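Local atomic coordinates of aldehyde dehydrogenase (Anabaena variabilis, PDB entry 4H7N), a protein that probably oxidises aldehydes to carboxylic acids with NAD+ as the electron acceptor. Residues R52-T55 / L56-K60; P166-V169 / A170-M174. All coordinates share one frame; numbering follows the deposited sequence.

In the fold
Contact 1 comes first along the chain, in the middle of helix 48-64; contact 2 follows roughly a hundred residues later, where the loop after strand 156-161 turns into helix 169-176. Their centres lie about 17 Å apart, on the same side of the centre of the chain. The two helices meet directly: the indole of Trp59 in contact 1 packs on Ala175 and Leu176 near the C-terminal end of helix 169-176, and its NE1 makes a weak hydrogen bond to Leu172 O, halfway along that helix. Helix 169-176 lies in the crossover between the parallel strands 156-161 and 186-188, probably part of the NAD-binding domain, as in relatives, and helix 48-64 packs against it.

Contact 1: residues R52-T55 / L56-K60; sequences RITT and LQQWK
Ile53 and Gln57, neighbours one turn apart on the alpha-helix 48-64, share one of four i to i+4 backbone hydrogen bonds that tie residues 52-55 to 56-59. Theirs is the straightest, from Gln57 N to Ile53 O, 2.9 Å with an N-H...O angle of 169°. Apolar contact accompanies it on the same flank, where Gln57 CG passes 4.4 Å from Ile53 CG2, while Ile53 also touches Cys99 and Pro103 of helix 82-106. Polar side-chain contacts lie on the Gln57 and Gln58 flanks. The Gln57 chain bends at chi2 (-72°), and its OE1 accepts a hydrogen bond from Lys60 NZ at 3.2 Å, in the carbonyl plane and on a lone pair. Its NE2 donates a hydrogen bond to Asp96, which also forms a salt bridge with Lys60, so amide, ammonium and carboxylate close a small network towards helix 82-106. A leucine here would probably cost Asp96 its amide donor and Lys60 its glutamine acceptor, though their salt bridge could remain. On the Thr54 side, the methyl CG2 lies 3.8 Å from Gln58 NE2, the two side chains crossing at a slant. Thr55 OG1, already bonded to Gly51 O, shares a water with Gln58: the water lies 3.2 Å from Thr55 OG1 and donates to Gln58 OE1 at 2.8 Å.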
ATOM      1  N   ARG A  52       1.095 -23.382  11.465  1.00 31.29           N
ATOM      2  CA  ARG A  52       1.425 -22.118  12.122  1.00 29.24           C
ATOM      3  C   ARG A  52       0.423 -21.804  13.207  1.00 29.57           C
ATOM      4  O   ARG A  52       0.821 -21.322  14.276  1.00 30.22           O
ATOM      5  CB  ARG A  52       1.588 -20.931  11.151  1.00 27.38           C
ATOM      6  CG  ARG A  52       2.787 -21.118  10.252  1.00 28.04           C
ATOM      7  CD  ARG A  52       3.108 -19.935   9.378  1.00 27.77           C
ATOM      8  NE  ARG A  52       2.068 -19.600   8.384  1.00 26.19           N
ATOM      9  CZ  ARG A  52       1.997 -20.066   7.145  1.00 27.19           C
ATOM     10  NH1 ARG A  52       2.896 -20.907   6.672  1.00 26.72           N
ATOM     11  NH2 ARG A  52       1.017 -19.635   6.353  1.00 26.40           N
ATOM     12  N   ILE A  53      -0.851 -22.084  12.934  1.00 29.52           N
ATOM     13  CA  ILE A  53      -1.936 -21.985  13.925  1.00 29.48           C
ATOM     14  C   ILE A  53      -1.635 -22.868  15.114  1.00 30.73           C
ATOM     15  O   ILE A  53      -1.719 -22.415  16.245  1.00 29.87           O
ATOM     16  CB  ILE A  53      -3.322 -22.320  13.313  1.00 31.03           C
ATOM     17  CG1 ILE A  53      -3.708 -21.243  12.297  1.00 30.21           C
ATOM     18  CG2 ILE A  53      -4.417 -22.359  14.388  1.00 32.19           C
ATOM     19  CD1 ILE A  53      -4.897 -21.613  11.412  1.00 31.82           C
ATOM     20  N   THR A  54      -1.284 -24.124  14.893  1.00 32.73           N
ATOM     21  CA  THR A  54      -0.985 -24.996  16.046  1.00 34.38           C
ATOM     22  C   THR A  54       0.089 -24.369  16.945  1.00 34.16           C
ATOM     23  O   THR A  54      -0.046 -24.326  18.144  1.00 33.72           O
ATOM     24  CB  THR A  54      -0.578 -26.384  15.558  1.00 36.09           C
ATOM     25  OG1 THR A  54      -1.700 -26.939  14.881  1.00 37.07           O
ATOM     26  CG2 THR A  54      -0.148 -27.336  16.718  1.00 39.30           C
ATOM     27  N   THR A  55       1.139 -23.864  16.316  1.00 33.76           N
ATOM     28  CA  THR A  55       2.252 -23.262  16.996  1.00 34.07           C
ATOM     29  C   THR A  55       1.841 -22.027  17.786  1.00 32.78           C
ATOM     30  O   THR A  55       2.212 -21.891  18.926  1.00 33.28           O
ATOM     31  CB  THR A  55       3.319 -22.877  15.949  1.00 33.65           C
ATOM     32  OG1 THR A  55       3.772 -24.059  15.304  1.00 33.75           O
ATOM     33  CG2 THR A  55       4.486 -22.251  16.557  1.00 34.96           C
ATOM     34  N   LEU A  56       1.058 -21.135  17.184  1.00 31.29           N
ATOM     35  CA  LEU A  56       0.607 -19.934  17.877  1.00 30.60           C
ATOM     36  C   LEU A  56      -0.250 -20.323  19.075  1.00 30.01           C
ATOM     37  O   LEU A  56      -0.136 -19.725  20.158  1.00 27.43           O
ATOM     38  CB  LEU A  56      -0.181 -18.999  16.923  1.00 31.20           C
ATOM     39  CG  LEU A  56       0.626 -17.909  16.223  1.00 35.30           C
ATOM     40  CD1 LEU A  56       1.257 -16.938  17.199  1.00 38.53           C
ATOM     41  CD2 LEU A  56       1.759 -18.429  15.389  1.00 37.23           C
ATOM     42  N   GLN A  57      -1.104 -21.333  18.913  1.00 30.31           N
ATOM     43  CA  GLN A  57      -1.898 -21.794  20.056  1.00 33.18           C
ATOM     44  C   GLN A  57      -1.016 -22.396  21.165  1.00 33.24           C
ATOM     45  O   GLN A  57      -1.349 -22.268  22.347  1.00 33.22           O
ATOM     46  CB  GLN A  57      -3.004 -22.790  19.618  1.00 35.06           C
ATOM     47  CG  GLN A  57      -4.085 -22.084  18.773  1.00 35.04           C
ATOM     48  CD  GLN A  57      -4.999 -21.150  19.588  1.00 35.27           C
ATOM     49  OE1 GLN A  57      -5.362 -21.432  20.715  1.00 39.06           O
ATOM     50  NE2 GLN A  57      -5.390 -20.051  18.998  1.00 35.05           N
ATOM     51  N   GLN A  58       0.058 -23.091  20.794  1.00 33.89           N
ATOM     52  CA  GLN A  58       1.027 -23.595  21.793  1.00 35.83           C
ATOM     53  C   GLN A  58       1.664 -22.425  22.540  1.00 34.00           C
ATOM     54  O   GLN A  58       1.856 -22.507  23.750  1.00 33.22           O
ATOM     55  CB  GLN A  58       2.165 -24.434  21.171  1.00 37.92           C
ATOM     56  CG  GLN A  58       1.876 -25.895  21.032  1.00 43.81           C
ATOM     57  CD  GLN A  58       2.618 -26.609  19.891  1.00 47.76           C
ATOM     58  OE1 GLN A  58       3.537 -26.077  19.251  1.00 44.96           O
ATOM     59  NE2 GLN A  58       2.207 -27.867  19.647  1.00 51.33           N
ATOM     60  N   TRP A  59       2.004 -21.360  21.802  1.00 30.68           N
ATOM     61  CA  TRP A  59       2.568 -20.138  22.397  1.00 29.25           C
ATOM     62  C   TRP A  59       1.541 -19.501  23.336  1.00 29.77           C
ATOM     63  O   TRP A  59       1.864 -19.178  24.497  1.00 29.79           O
ATOM     64  CB  TRP A  59       3.059 -19.156  21.309  1.00 27.91           C
ATOM     65  CG  TRP A  59       3.794 -17.981  21.842  1.00 28.08           C
ATOM     66  CD1 TRP A  59       4.729 -17.989  22.835  1.00 27.70           C
ATOM     67  CD2 TRP A  59       3.678 -16.638  21.426  1.00 27.85           C
ATOM     68  NE1 TRP A  59       5.205 -16.757  23.037  1.00 27.10           N
ATOM     69  CE2 TRP A  59       4.563 -15.887  22.219  1.00 26.02           C
ATOM     70  CE3 TRP A  59       2.913 -15.984  20.454  1.00 28.45           C
ATOM     71  CZ2 TRP A  59       4.705 -14.530  22.090  1.00 26.05           C
ATOM     72  CZ3 TRP A  59       3.047 -14.638  20.328  1.00 27.70           C
ATOM     73  CH2 TRP A  59       3.933 -13.912  21.153  1.00 26.09           C
ATOM     74  N   LYS A  60       0.290 -19.416  22.895  1.00 29.46           N
ATOM     75  CA  LYS A  60      -0.767 -18.901  23.738  1.00 32.39           C
ATOM     76  C   LYS A  60      -0.912 -19.720  25.046  1.00 33.23           C
ATOM     77  O   LYS A  60      -1.037 -19.167  26.147  1.00 31.43           O
ATOM     78  CB  LYS A  60      -2.114 -18.884  23.010  1.00 33.67           C
ATOM     79  CG  LYS A  60      -3.169 -18.118  23.774  1.00 36.54           C
ATOM     80  CD  LYS A  60      -4.539 -18.103  23.097  1.00 38.81           C
ATOM     81  CE  LYS A  60      -5.438 -19.117  23.744  1.00 43.76           C
ATOM     82  NZ  LYS A  60      -6.585 -19.517  22.910  1.00 46.33           N
TER
HETATM   83  O   HOH W   1       5.433 -26.122  17.130  1.00 45.32           O

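Contact 2: residues P166-V169 / A170-M174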
ATOM      1  N   PRO A 166       9.439  -1.634  27.892  1.00 25.68           N
ATOM      2  CA  PRO A 166       9.950  -2.832  27.247  1.00 24.39           C
ATOM      3  C   PRO A 166       9.835  -4.090  28.100  1.00 24.17           C
ATOM      4  O   PRO A 166      10.155  -5.177  27.634  1.00 26.06           O
ATOM      5  CB  PRO A 166      11.426  -2.477  27.043  1.00 25.40           C
ATOM      6  CG  PRO A 166      11.724  -1.748  28.320  1.00 27.27           C
ATOM      7  CD  PRO A 166      10.477  -0.964  28.683  1.00 27.08           C
ATOM      8  N   ARG A 167       9.414  -3.964  29.342  1.00 23.93           N
ATOM      9  CA  ARG A 167       9.557  -5.100  30.289  1.00 24.79           C
ATOM     10  C   ARG A 167       8.635  -6.288  29.999  1.00 24.93           C
ATOM     11  O   ARG A 167       8.971  -7.423  30.321  1.00 24.33           O
ATOM     12  CB  ARG A 167       9.312  -4.659  31.717  1.00 26.19           C
ATOM     13  CG  ARG A 167      10.103  -3.452  32.167  1.00 26.56           C
ATOM     14  CD  ARG A 167       9.607  -3.089  33.546  1.00 27.37           C
ATOM     15  NE  ARG A 167      10.168  -1.855  34.047  1.00 27.93           N
ATOM     16  CZ  ARG A 167       9.880  -0.626  33.598  1.00 26.47           C
ATOM     17  NH1 ARG A 167       9.083  -0.421  32.564  1.00 26.20           N
ATOM     18  NH2 ARG A 167      10.388   0.423  34.212  1.00 27.92           N
ATOM     19  N   PHE A 168       7.523  -6.036  29.296  1.00 25.42           N
ATOM     20  CA  PHE A 168       6.539  -7.087  29.002  1.00 25.28           C
ATOM     21  C   PHE A 168       7.105  -8.155  28.097  1.00 24.82           C
ATOM     22  O   PHE A 168       6.560  -9.236  28.047  1.00 25.68           O
ATOM     23  CB  PHE A 168       5.284  -6.512  28.371  1.00 24.85           C
ATOM     24  CG  PHE A 168       5.487  -6.062  26.948  1.00 24.18           C
ATOM     25  CD1 PHE A 168       6.043  -4.834  26.662  1.00 23.61           C
ATOM     26  CD2 PHE A 168       5.135  -6.890  25.898  1.00 24.00           C
ATOM     27  CE1 PHE A 168       6.224  -4.427  25.354  1.00 23.48           C
ATOM     28  CE2 PHE A 168       5.317  -6.493  24.571  1.00 23.47           C
ATOM     29  CZ  PHE A 168       5.851  -5.252  24.303  1.00 23.14           C
ATOM     30  N   VAL A 169       8.184  -7.848  27.386  1.00 25.09           N
ATOM     31  CA  VAL A 169       8.845  -8.777  26.504  1.00 25.06           C
ATOM     32  C   VAL A 169       9.413 -10.008  27.253  1.00 26.67           C
ATOM     33  O   VAL A 169       9.316 -11.153  26.760  1.00 26.09           O
ATOM     34  CB  VAL A 169       9.939  -8.059  25.667  1.00 25.73           C
ATOM     35  CG1 VAL A 169      10.737  -9.053  24.864  1.00 27.11           C
ATOM     36  CG2 VAL A 169       9.276  -7.115  24.658  1.00 25.63           C
ATOM     37  N   ALA A 170       9.931  -9.817  28.447  1.00 25.98           N
ATOM     38  CA  ALA A 170      10.660 -10.917  29.124  1.00 26.44           C
ATOM     39  C   ALA A 170       9.733 -12.139  29.329  1.00 27.92           C
ATOM     40  O   ALA A 170      10.090 -13.234  28.973  1.00 28.61           O
ATOM     41  CB  ALA A 170      11.265 -10.451  30.440  1.00 27.55           C
ATOM     42  N   PRO A 171       8.508 -11.943  29.814  1.00 28.37           N
ATOM     43  CA  PRO A 171       7.647 -13.137  29.922  1.00 29.03           C
ATOM     44  C   PRO A 171       7.172 -13.695  28.558  1.00 27.96           C
ATOM     45  O   PRO A 171       7.082 -14.917  28.404  1.00 28.36           O
ATOM     46  CB  PRO A 171       6.525 -12.693  30.848  1.00 29.54           C
ATOM     47  CG  PRO A 171       6.537 -11.217  30.810  1.00 31.21           C
ATOM     48  CD  PRO A 171       7.971 -10.805  30.567  1.00 30.24           C
ATOM     49  N   LEU A 172       6.969 -12.847  27.548  1.00 26.84           N
ATOM     50  CA  LEU A 172       6.625 -13.352  26.238  1.00 27.22           C
ATOM     51  C   LEU A 172       7.736 -14.255  25.695  1.00 28.62           C
ATOM     52  O   LEU A 172       7.462 -15.328  25.131  1.00 27.75           O
ATOM     53  CB  LEU A 172       6.379 -12.235  25.239  1.00 25.14           C
ATOM     54  CG  LEU A 172       5.130 -11.391  25.444  1.00 25.91           C
ATOM     55  CD1 LEU A 172       4.949 -10.426  24.279  1.00 25.53           C
ATOM     56  CD2 LEU A 172       3.856 -12.259  25.600  1.00 25.98           C
ATOM     57  N   LEU A 173       8.974 -13.785  25.850  1.00 28.56           N
ATOM     58  CA  LEU A 173      10.149 -14.472  25.363  1.00 31.33           C
ATOM     59  C   LEU A 173      10.336 -15.809  26.081  1.00 31.05           C
ATOM     60  O   LEU A 173      10.641 -16.857  25.477  1.00 31.88           O
ATOM     61  CB  LEU A 173      11.367 -13.536  25.477  1.00 32.98           C
ATOM     62  CG  LEU A 173      12.740 -14.084  25.134  1.00 35.70           C
ATOM     63  CD1 LEU A 173      12.748 -14.591  23.702  1.00 35.77           C
ATOM     64  CD2 LEU A 173      13.842 -13.054  25.385  1.00 36.22           C
HETATM   65  N   MSE A 174      10.106 -15.806  27.374  1.00 31.08           N
HETATM   66  CA  MSE A 174      10.189 -17.031  28.126  1.00 32.05           C
HETATM   67  C   MSE A 174       9.165 -18.028  27.614  1.00 31.92           C
HETATM   68  O   MSE A 174       9.436 -19.231  27.551  1.00 33.01           O
HETATM   69  CB  MSE A 174      10.006 -16.713  29.608  1.00 33.05           C
HETATM   70  CG  MSE A 174       9.684 -17.929  30.456  1.00 36.58           C
HETATM   71 SE   MSE A 174       9.734 -17.527  32.403  0.80 38.45          SE
HETATM   72  CE  MSE A 174       8.241 -16.244  32.616  1.00 39.06           C
TER
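Phe168 and Leu172, four residues apart across the start of helix 169-176, meet edge-on: Leu172 CD1 sits near the plane of the phenyl ring, 3.9 Å from Phe168 CD2 and almost as near to CE2, and the two side chains run at a slant to each other. With CG between the backbone N and the carbonyl carbon (chi1 72°), the ring presents its CD2-CE2 edge to Leu172. A different neighbour occupies one face of the ring, where Val169 CG2 lies 3.9 Å above the plane, displaced towards the rim. Ring and leucine together reach Leu140 of helix 139-144, and Val169 and Leu172 both touch Phe188 of strand 186-188. The Pro171 ring is set against the backbone instead, its CD 3.3 Å from Phe168 O; with no N-H of its own, the proline cannot donate to Arg167 O. That carbonyl is taken by Ala170 N at 3.2 Å, the donor standing 48° out of the carbonyl plane. Further along, Leu173 N bonds Val169 O at 2.8 Å, nearly straight along the carbonyl direction (C=O...N 175°), as in a regular alpha-helix. Arg167 extends away from the helix start, its guanidinium forming salt bridges with Asp19 and Asp77, and Asp77 also accepts Phe168 N. The arrangement is that of a helix start: a type I beta turn, Pro166 to Val169, leads into helix 169-176, with proline in its first turn.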